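Pectate lyase 47 from Bacillus sp. is a thermostable, calcium-binding lyase that probably cleaves polygalacturonate by elimination, leaving unsaturated oligosaccharides. Local coordinates of one contact, PDB 1VBL (chain A, 1.91 Å), residues Asn277-Val282 and Asn299-Ser304, beside the matching contact of the related pectate lyase from Bacillus subtilis, PDB 5X2I (chain B, 2.05 Å), residues Asn271-Ile276 and Asn293-Ser298. One frame, after least-squares fit of the local backbone (RMSD 0.62 Å); residues are numbered along the deposited sequences.

Structure 1 (1VBL); sequences NYYKNV and NYYEFS.
The rings of Tyr279 and Tyr301 lie side by side in nearly parallel planes, slid until they barely overlap, CD1 of Tyr279 3.4 Å from CE2 of Tyr301. Tyr300 O and Asn299 lie at the Tyr279 edge, and Phe248 extends the row. Such rings suit the interior of the family's parallel beta-helix, whose coils supply strands 272-280 and 293-303. The Asn277 and Asn299 amides lie side by side, planes 7° apart: OD1 of Asn299 accepts hydrogen bonds from N and ND2 of Asn277, whose own OD1 accepts one from Asn246 N. On the other face, beneath helix 402-409, Tyr278 CG lies 4.4 Å from Tyr300 CD2. Tyr278 OH meets Glu302 OE2 (2.9 Å) from above the carboxylate plane, and Tyr300 OH binds OE1 (2.6 Å). With CG anti to its backbone N (chi1 178°), Glu302 serves both phenols; Lys280 CD lies 3.3 Å from OE2. Asn281, tolerant of positive phi (53°), turns the corner, OD1 accepting from Ser304 N (2.9 Å). Phe303 stacks on Phe332, its CE2 3.9 Å from Val282 CG2.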
loop_
_atom_site.group_PDB
_atom_site.type_symbol
_atom_site.label_atom_id
_atom_site.label_comp_id
_atom_site.label_asym_id
_atom_site.label_seq_id
_atom_site.Cartn_x
_atom_site.Cartn_y
_atom_site.Cartn_z
ATOM N N ASN A 277 11.443 3.017 5.325
ATOM C CA ASN A 277 10.669 3.396 4.158
ATOM C C ASN A 277 10.714 4.910 4.061
ATOM O O ASN A 277 10.836 5.609 5.068
ATOM C CB ASN A 277 9.223 2.904 4.282
ATOM C CG ASN A 277 9.131 1.390 4.280
ATOM O OD1 ASN A 277 9.417 0.740 3.273
ATOM N ND2 ASN A 277 8.743 0.821 5.414
ATOM N N TYR A 278 10.626 5.402 2.836
ATOM C CA TYR A 278 10.668 6.828 2.563
ATOM C C TYR A 278 9.270 7.279 2.136
ATOM O O TYR A 278 8.824 6.958 1.033
ATOM C CB TYR A 278 11.677 7.069 1.437
ATOM C CG TYR A 278 12.080 8.504 1.155
ATOM C CD1 TYR A 278 13.095 8.771 0.237
ATOM C CD2 TYR A 278 11.452 9.587 1.777
ATOM C CE1 TYR A 278 13.482 10.071 -0.061
ATOM C CE2 TYR A 278 11.833 10.907 1.483
ATOM C CZ TYR A 278 12.853 11.134 0.558
ATOM O OH TYR A 278 13.257 12.411 0.243
ATOM N N TYR A 279 8.572 7.990 3.021
ATOM C CA TYR A 279 7.242 8.505 2.707
ATOM C C TYR A 279 7.439 9.968 2.337
ATOM O O TYR A 279 7.848 10.778 3.171
ATOM C CB TYR A 279 6.300 8.399 3.913
ATOM C CG TYR A 279 6.044 6.979 4.359
ATOM C CD1 TYR A 279 6.893 6.353 5.270
ATOM C CD2 TYR A 279 4.967 6.250 3.851
ATOM C CE1 TYR A 279 6.680 5.041 5.667
ATOM C CE2 TYR A 279 4.746 4.929 4.238
ATOM C CZ TYR A 279 5.609 4.333 5.148
ATOM O OH TYR A 279 5.401 3.036 5.556
ATOM N N LYS A 280 7.153 10.301 1.084
ATOM C CA LYS A 280 7.342 11.661 0.606
ATOM C C LYS A 280 6.124 12.217 -0.113
ATOM O O LYS A 280 5.695 11.700 -1.147
ATOM C CB LYS A 280 8.557 11.719 -0.325
ATOM C CG LYS A 280 8.850 13.108 -0.895
ATOM C CD LYS A 280 10.143 13.100 -1.700
ATOM C CE LYS A 280 10.426 14.457 -2.332
ATOM N NZ LYS A 280 10.531 15.547 -1.324
ATOM N N ASN A 281 5.575 13.283 0.451
ATOM C CA ASN A 281 4.421 13.937 -0.125
ATOM C C ASN A 281 3.262 12.983 -0.399
ATOM O O ASN A 281 2.779 12.868 -1.533
ATOM C CB ASN A 281 4.840 14.682 -1.400
ATOM C CG ASN A 281 5.870 15.766 -1.117
ATOM O OD1 ASN A 281 5.849 16.377 -0.051
ATOM N ND2 ASN A 281 6.767 16.014 -2.068
ATOM N N VAL A 282 2.842 12.284 0.653
ATOM C CA VAL A 282 1.699 11.384 0.580
ATOM C C VAL A 282 0.675 11.969 1.555
ATOM O O VAL A 282 1.002 12.853 2.349
ATOM C CB VAL A 282 2.070 9.927 0.946
ATOM C CG1 VAL A 282 2.882 9.309 -0.193
ATOM C CG2 VAL A 282 2.872 9.889 2.246
ATOM N N ASN A 299 11.723 5.003 9.838
ATOM C CA ASN A 299 11.093 5.459 8.608
ATOM C C ASN A 299 11.291 6.962 8.528
ATOM O O ASN A 299 11.395 7.633 9.555
ATOM C CB ASN A 299 9.603 5.126 8.606
ATOM C CG ASN A 299 9.349 3.636 8.554
ATOM O OD1 ASN A 299 9.592 2.985 7.532
ATOM N ND2 ASN A 299 8.875 3.082 9.664
ATOM N N TYR A 300 11.364 7.479 7.307
ATOM C CA TYR A 300 11.540 8.905 7.085
ATOM C C TYR A 300 10.298 9.436 6.367
ATOM O O TYR A 300 9.939 8.944 5.295
ATOM C CB TYR A 300 12.796 9.152 6.245
ATOM C CG TYR A 300 13.026 10.610 5.896
ATOM C CD1 TYR A 300 12.999 11.596 6.883
ATOM C CD2 TYR A 300 13.271 11.002 4.579
ATOM C CE1 TYR A 300 13.209 12.942 6.569
ATOM C CE2 TYR A 300 13.480 12.345 4.251
ATOM C CZ TYR A 300 13.447 13.306 5.248
ATOM O OH TYR A 300 13.632 14.630 4.926
ATOM N N TYR A 301 9.639 10.417 6.980
ATOM C CA TYR A 301 8.424 11.018 6.427
ATOM C C TYR A 301 8.767 12.461 6.078
ATOM O O TYR A 301 9.208 13.225 6.935
ATOM C CB TYR A 301 7.286 10.988 7.456
ATOM C CG TYR A 301 7.008 9.622 8.045
ATOM C CD1 TYR A 301 7.838 9.084 9.028
ATOM C CD2 TYR A 301 5.915 8.863 7.619
ATOM C CE1 TYR A 301 7.592 7.825 9.572
ATOM C CE2 TYR A 301 5.659 7.597 8.159
ATOM C CZ TYR A 301 6.504 7.088 9.132
ATOM O OH TYR A 301 6.283 5.835 9.658
ATOM N N GLU A 302 8.549 12.832 4.821
ATOM C CA GLU A 302 8.900 14.166 4.351
ATOM C C GLU A 302 7.741 14.796 3.599
ATOM O O GLU A 302 7.243 14.230 2.626
ATOM C CB GLU A 302 10.136 14.037 3.455
ATOM C CG GLU A 302 10.640 15.302 2.809
ATOM C CD GLU A 302 11.851 15.019 1.941
ATOM O OE1 GLU A 302 12.982 14.979 2.470
ATOM O OE2 GLU A 302 11.667 14.812 0.727
ATOM N N PHE A 303 7.317 15.975 4.048
ATOM C CA PHE A 303 6.186 16.641 3.419
ATOM C C PHE A 303 6.415 18.113 3.110
ATOM O O PHE A 303 7.020 18.842 3.896
ATOM C CB PHE A 303 4.944 16.508 4.308
ATOM C CG PHE A 303 4.704 15.111 4.816
ATOM C CD1 PHE A 303 5.276 14.686 6.012
ATOM C CD2 PHE A 303 3.918 14.215 4.091
ATOM C CE1 PHE A 303 5.068 13.389 6.487
ATOM C CE2 PHE A 303 3.705 12.919 4.553
ATOM C CZ PHE A 303 4.282 12.504 5.757
ATOM N N SER A 304 5.917 18.535 1.955
ATOM C CA SER A 304 6.014 19.923 1.520
ATOM C C SER A 304 4.598 20.421 1.262
ATOM O O SER A 304 3.807 19.742 0.610
ATOM C CB SER A 304 6.830 20.033 0.233
ATOM O OG SER A 304 6.734 21.343 -0.302
HETATM O O HOH W 1 5.442 3.577 8.360
#

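Structure 2 (5X2I); sequences NRYKNI and NYYEGS.
The rings of Tyr273 and Tyr295 lie side by side in nearly parallel planes, slid until they barely overlap, CD1 of Tyr273 3.3 Å from CE2 of Tyr295. Tyr294 O and Asn293 lie at the Tyr273 edge, and Tyr242 extends the row. The Asn271 and Asn293 amides lie side by side, planes 5° apart: OD1 of Asn293 accepts hydrogen bonds from N and ND2 of Asn271, whose own OD1 accepts one from Asn240 N. On the other face Arg272 CG lies 4.4 Å from CD2 of Tyr294, whose OH turns to Asp326. The guanidinium grips Glu296 OE2 side-on in its own plane, NE and NH2 both 2.8 Å away in a salt bridge. Glu296 CG sits between backbone N and carbonyl carbon (chi1 58°), lifting the carboxylate to the arginine; Lys274 CD lies 3.5 Å from OE2. NZ of the extended Lys274 donates to a water, which donates to Glu296 OE1. Asn275, tolerant of positive phi (52°), turns the corner, ND2 binding Asp244; Ser298 N donates to a water. Gly297 suits a fully stretched backbone.

Comparison
The exchange of Tyr278(A) for Arg272(B) replaces a phenol with a charged guanidinium over almost the same path: CG, CD1 and CE1 of the tyrosine fall close to CG, CD and NE of the arginine, CE1 and NE being 0.5 Å apart. The bond from Tyr278(A) OH to Glu302(A) OE2 is replaced by a salt bridge in which NE and NH2 of Arg272(B) both hold Glu296(B) OE2. The glutamate is turned as well, chi1 178° against 58°, leaving the CD atoms 1.7 Å apart after superposition. With this turn the bond from Tyr300(A) OH to Glu302(A) OE1 has no equivalent, as Tyr294(B) OH and Glu296(B) OE1 are 4.5 Å apart, although the tyrosine rings keep their place. The neighbouring lysine differs at its tip, chi4 59° in Lys280(A) against -178° in Lys274(B), and the NZ atoms stand 3.0 Å apart.

At the corner, Phe303(A) is matched by Gly297(B), so the whole ring is absent, and with it the contacts to Val282(A) O and CG2 and to CB of Tyr301(A). Val282(A) and Ile276(B) are both buried, and CG1 of each falls near that of the other, 1.1 Å apart after superposition, but CG2 of each has no counterpart in the other. The following backbone diverges: the CA atoms of Ser304(A) and Ser298(B) stand 1.5 Å apart, and the bond from Ser304(A) N to Asn281(A) OD1 is lacking between Ser298(B) and Asn275(B).

Structure 2 (5X2I)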
loop_
_atom_site.group_PDB
_atom_site.type_symbol
_atom_site.label_atom_id
_atom_site.label_comp_id
_atom_site.label_asym_id
_atom_site.label_seq_id
_atom_site.Cartn_x
_atom_site.Cartn_y
_atom_site.Cartn_z
ATOM N N ASN B 271 11.173 2.725 5.586
ATOM C CA ASN B 271 10.429 3.225 4.450
ATOM C C ASN B 271 10.544 4.740 4.347
ATOM O O ASN B 271 10.807 5.427 5.333
ATOM C CB ASN B 271 8.972 2.812 4.551
ATOM C CG ASN B 271 8.807 1.295 4.655
ATOM O OD1 ASN B 271 9.078 0.538 3.710
ATOM N ND2 ASN B 271 8.321 0.850 5.797
ATOM N N ARG B 272 10.433 5.213 3.121
ATOM C CA ARG B 272 10.420 6.629 2.783
ATOM C C ARG B 272 8.985 7.020 2.288
ATOM O O ARG B 272 8.403 6.342 1.442
ATOM C CB ARG B 272 11.420 6.914 1.688
ATOM C CG ARG B 272 11.628 8.387 1.381
ATOM C CD ARG B 272 12.803 8.525 0.339
ATOM N NE ARG B 272 13.001 9.896 -0.061
ATOM C CZ ARG B 272 13.808 10.317 -1.056
ATOM N NH1 ARG B 272 14.409 9.470 -1.845
ATOM N NH2 ARG B 272 13.934 11.608 -1.290
ATOM N N TYR B 273 8.427 8.061 2.905
ATOM C CA TYR B 273 7.148 8.644 2.513
ATOM C C TYR B 273 7.357 10.101 2.156
ATOM O O TYR B 273 7.533 10.929 3.017
ATOM C CB TYR B 273 6.107 8.474 3.633
ATOM C CG TYR B 273 5.960 7.073 4.200
ATOM C CD1 TYR B 273 6.778 6.596 5.221
ATOM C CD2 TYR B 273 5.009 6.220 3.710
ATOM C CE1 TYR B 273 6.616 5.340 5.742
ATOM C CE2 TYR B 273 4.777 4.974 4.275
ATOM C CZ TYR B 273 5.621 4.515 5.269
ATOM O OH TYR B 273 5.449 3.225 5.781
ATOM N N LYS B 274 7.410 10.388 0.858
ATOM C CA LYS B 274 7.679 11.721 0.312
ATOM C C LYS B 274 6.450 12.166 -0.449
ATOM O O LYS B 274 5.981 11.488 -1.354
ATOM C CB LYS B 274 8.878 11.702 -0.648
ATOM C CG LYS B 274 9.116 13.026 -1.379
ATOM C CD LYS B 274 10.397 13.032 -2.144
ATOM C CE LYS B 274 10.538 14.330 -2.915
ATOM N NZ LYS B 274 11.782 14.262 -3.691
ATOM N N ASN B 275 5.930 13.323 -0.090
ATOM C CA ASN B 275 4.698 13.836 -0.691
ATOM C C ASN B 275 3.554 12.832 -0.638
ATOM O O ASN B 275 2.926 12.531 -1.650
ATOM C CB ASN B 275 4.970 14.305 -2.119
ATOM C CG ASN B 275 5.999 15.421 -2.178
ATOM O OD1 ASN B 275 6.174 16.162 -1.206
ATOM N ND2 ASN B 275 6.719 15.501 -3.260
ATOM N N ILE B 276 3.350 12.295 0.554
ATOM C CA ILE B 276 2.246 11.457 0.904
ATOM C C ILE B 276 1.313 12.293 1.754
ATOM O O ILE B 276 1.722 12.898 2.749
ATOM C CB ILE B 276 2.708 10.158 1.651
ATOM C CG1 ILE B 276 3.517 9.205 0.720
ATOM C CG2 ILE B 276 1.543 9.423 2.220
ATOM C CD1 ILE B 276 2.865 8.782 -0.589
ATOM N N ASN B 293 11.495 5.014 9.938
ATOM C CA ASN B 293 10.912 5.541 8.732
ATOM C C ASN B 293 11.122 7.031 8.613
ATOM O O ASN B 293 11.201 7.732 9.610
ATOM C CB ASN B 293 9.412 5.212 8.566
ATOM C CG ASN B 293 9.110 3.732 8.693
ATOM O OD1 ASN B 293 9.296 2.928 7.756
ATOM N ND2 ASN B 293 8.620 3.342 9.873
ATOM N N TYR B 294 11.262 7.486 7.362
ATOM C CA TYR B 294 11.488 8.889 7.062
ATOM C C TYR B 294 10.302 9.429 6.266
ATOM O O TYR B 294 9.927 8.862 5.242
ATOM C CB TYR B 294 12.754 9.036 6.218
ATOM C CG TYR B 294 13.085 10.473 5.911
ATOM C CD1 TYR B 294 13.315 11.369 6.950
ATOM C CD2 TYR B 294 13.172 10.949 4.595
ATOM C CE1 TYR B 294 13.682 12.683 6.690
ATOM C CE2 TYR B 294 13.524 12.287 4.333
ATOM C CZ TYR B 294 13.756 13.146 5.379
ATOM O OH TYR B 294 14.091 14.476 5.239
ATOM N N TYR B 295 9.755 10.550 6.743
ATOM C CA TYR B 295 8.597 11.197 6.151
ATOM C C TYR B 295 9.021 12.605 5.805
ATOM O O TYR B 295 9.502 13.349 6.661
ATOM C CB TYR B 295 7.426 11.307 7.127
ATOM C CG TYR B 295 7.023 10.050 7.738
ATOM C CD1 TYR B 295 7.773 9.493 8.770
ATOM C CD2 TYR B 295 5.897 9.334 7.257
ATOM C CE1 TYR B 295 7.426 8.290 9.311
ATOM C CE2 TYR B 295 5.540 8.151 7.818
ATOM C CZ TYR B 295 6.316 7.626 8.833
ATOM O OH TYR B 295 6.003 6.411 9.394
ATOM N N GLU B 296 8.796 12.979 4.565
ATOM C CA GLU B 296 9.108 14.305 4.068
ATOM C C GLU B 296 7.969 14.854 3.152
ATOM O O GLU B 296 7.428 14.153 2.292
ATOM C CB GLU B 296 10.427 14.330 3.314
ATOM C CG GLU B 296 10.487 13.360 2.121
ATOM C CD GLU B 296 11.781 13.478 1.297
ATOM O OE1 GLU B 296 12.277 14.609 1.158
ATOM O OE2 GLU B 296 12.246 12.440 0.740
ATOM N N GLY B 297 7.656 16.123 3.324
ATOM C CA GLY B 297 6.573 16.751 2.550
ATOM C C GLY B 297 6.369 18.221 2.924
ATOM O O GLY B 297 7.137 18.794 3.707
ATOM N N SER B 298 5.360 18.822 2.312
ATOM C CA SER B 298 4.986 20.232 2.556
ATOM C C SER B 298 3.494 20.298 2.791
ATOM O O SER B 298 2.730 19.733 1.975
ATOM C CB SER B 298 5.284 21.110 1.311
ATOM O OG SER B 298 4.791 22.417 1.544
HETATM O O HOH W 2 13.720 14.615 -1.114
HETATM O O HOH W 3 3.968 17.062 0.456
#